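Local structure of putative isocitrate dehydrogenase, NAD-dependent (Methylococcus capsulatus, 6LKY) at residues A[298-301]-A[302-306]. The protein probably oxidises isocitrate with NAD+ as the hydride acceptor, as a magnesium-dependent member of the isocitrate and isopropylmalate dehydrogenase family. The protein carries 1 engineered substitution. Sequence-based numbering, arbitrary orientation. Where two conformers were deposited one is given.
Sequences RRIE and RAVRE
An i to i+4 salt bridge on the amphipathic helix 294-310 joins Glu301 to Arg305, one turn apart. The two side chains run side by side in the same direction, and OE2 of Glu301 accepts from NE of Arg305 at 3.3 Å through its anti lone pair, close to the guanidinium plane (N-H...O 156°). NH2 of Arg305 adds a weak bond to the same oxygen, 3.4 Å from OE2 of Glu301, and both donors thus converge on one carboxylate oxygen. Glu301 reaches its partner because CG stands anti to the backbone N (chi1 180°) and the chain continues extended. Arg305 also donates from NH1 to the carbonyl of Ser99 and makes a cation-pi contact with Phe100. Shortening Arg305 to an alanine is likely to leave the Glu301 carboxylate without its salt-bridge partner, the Ser99 carbonyl without this donor and the Phe100 ring without its cation. Beneath the side chains the backbone repeats regular i to i+4 bonds, among them Arg305 N to Glu301 O at 2.9 Å. On the buried side, CG2 of Ile300 meets CG2 of Val304 at 4.5 Å; both side chains rest on Ile281 of helix 278-290, while Ala303 and Val304 touch Ile333 of helix 326-337. The guanidinium of Arg299 turns away to the carbonyls of Thr27 and Val337, to which it donates from NH1 and NH2 respectively. Apolar residues facing neighbouring helices and a charged pair bridging one turn are typical of an amphipathic helix packed within an alpha/beta domain.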
loop_
_atom_site.group_PDB
_atom_site.type_symbol
_atom_site.label_atom_id
_atom_site.label_comp_id
_atom_site.label_asym_id
_atom_site.label_seq_id
_atom_site.Cartn_x
_atom_site.Cartn_y
_atom_site.Cartn_z
ATOM N N ARG A 298 -17.633 -23.148 -11.061
ATOM C CA ARG A 298 -18.344 -23.084 -9.787
ATOM C C ARG A 298 -18.087 -24.335 -8.952
ATOM O O ARG A 298 -17.997 -24.258 -7.719
ATOM C CB ARG A 298 -19.840 -22.887 -10.036
ATOM C CG ARG A 298 -20.215 -21.468 -10.455
ATOM C CD ARG A 298 -21.724 -21.281 -10.522
ATOM N NE ARG A 298 -22.311 -21.910 -11.706
ATOM C CZ ARG A 298 -22.626 -21.263 -12.827
ATOM N NH1 ARG A 298 -22.417 -19.955 -12.930
ATOM N NH2 ARG A 298 -23.155 -21.925 -13.848
ATOM N N ARG A 299 -17.971 -25.495 -9.609
ATOM C CA ARG A 299 -17.670 -26.739 -8.901
ATOM C C ARG A 299 -16.269 -26.709 -8.301
ATOM O O ARG A 299 -16.066 -27.136 -7.154
ATOM C CB ARG A 299 -17.844 -27.934 -9.844
ATOM C CG ARG A 299 -19.310 -28.224 -10.166
ATOM C CD ARG A 299 -19.479 -29.198 -11.330
ATOM N NE ARG A 299 -18.821 -30.467 -11.052
ATOM C CZ ARG A 299 -18.069 -31.123 -11.926
ATOM N NH1 ARG A 299 -17.911 -30.638 -13.148
ATOM N NH2 ARG A 299 -17.493 -32.272 -11.586
ATOM N N ILE A 300 -15.294 -26.185 -9.050
ATOM C CA ILE A 300 -13.956 -26.005 -8.490
ATOM C C ILE A 300 -14.023 -25.115 -7.253
ATOM O O ILE A 300 -13.452 -25.434 -6.198
ATOM C CB ILE A 300 -13.002 -25.417 -9.548
ATOM C CG1 ILE A 300 -12.657 -26.451 -10.611
ATOM C CG2 ILE A 300 -11.710 -24.910 -8.896
ATOM C CD1 ILE A 300 -11.833 -25.882 -11.752
ATOM N N GLU A 301 -14.735 -23.986 -7.360
ATOM C CA GLU A 301 -14.756 -23.045 -6.239
ATOM C C GLU A 301 -15.436 -23.651 -5.014
ATOM O O GLU A 301 -14.949 -23.494 -3.880
ATOM C CB GLU A 301 -15.436 -21.743 -6.659
ATOM C CG GLU A 301 -15.510 -20.711 -5.551
ATOM C CD GLU A 301 -15.900 -19.330 -6.049
ATOM O OE1 GLU A 301 -16.110 -19.169 -7.273
ATOM O OE2 GLU A 301 -15.994 -18.405 -5.212
ATOM N N ARG A 302 -16.562 -24.343 -5.229
ATOM C CA ARG A 302 -17.254 -25.033 -4.144
ATOM C C ARG A 302 -16.348 -26.058 -3.473
ATOM O O ARG A 302 -16.308 -26.153 -2.239
ATOM C CB ARG A 302 -18.521 -25.703 -4.688
ATOM C CG ARG A 302 -19.463 -26.244 -3.620
ATOM C CD ARG A 302 -20.780 -26.747 -4.204
ATOM N NE ARG A 302 -21.224 -25.983 -5.372
ATOM C CZ ARG A 302 -21.509 -26.525 -6.555
ATOM N NH1 ARG A 302 -21.394 -27.835 -6.733
ATOM N NH2 ARG A 302 -21.909 -25.756 -7.561
ATOM N N ALA A 303 -15.615 -26.838 -4.270
ATOM C CA ALA A 303 -14.721 -27.850 -3.712
ATOM C C ALA A 303 -13.621 -27.215 -2.861
ATOM O O ALA A 303 -13.298 -27.708 -1.767
ATOM C CB ALA A 303 -14.126 -28.691 -4.841
ATOM N N VAL A 304 -13.016 -26.130 -3.362
ATOM C CA VAL A 304 -11.991 -25.431 -2.584
ATOM C C VAL A 304 -12.565 -24.940 -1.260
ATOM O O VAL A 304 -11.958 -25.098 -0.188
ATOM C CB VAL A 304 -11.404 -24.260 -3.392
ATOM C CG1 VAL A 304 -10.549 -23.377 -2.477
ATOM C CG2 VAL A 304 -10.610 -24.769 -4.582
ATOM N N ARG A 305 -13.731 -24.298 -1.321
ATOM C CA ARG A 305 -14.328 -23.768 -0.102
ATOM C C ARG A 305 -14.644 -24.881 0.893
ATOM O O ARG A 305 -14.396 -24.733 2.095
ATOM C CB ARG A 305 -15.571 -22.957 -0.456
ATOM C CG ARG A 305 -15.203 -21.655 -1.135
ATOM C CD ARG A 305 -16.396 -20.869 -1.622
ATOM N NE ARG A 305 -15.972 -19.585 -2.170
ATOM C CZ ARG A 305 -15.648 -18.520 -1.442
ATOM N NH1 ARG A 305 -15.735 -18.550 -0.116
ATOM N NH2 ARG A 305 -15.257 -17.405 -2.047
ATOM N N GLU A 306 -15.167 -26.015 0.413
ATOM C CA GLU A 306 -15.457 -27.131 1.307
ATOM C C GLU A 306 -14.185 -27.641 1.976
ATOM O O GLU A 306 -14.172 -27.903 3.186
ATOM C CB GLU A 306 -16.153 -28.257 0.540
ATOM C CG GLU A 306 -17.638 -27.995 0.261
ATOM C CD GLU A 306 -18.190 -28.841 -0.879
ATOM O OE1 GLU A 306 -17.434 -29.673 -1.429
ATOM O OE2 GLU A 306 -19.379 -28.661 -1.237
#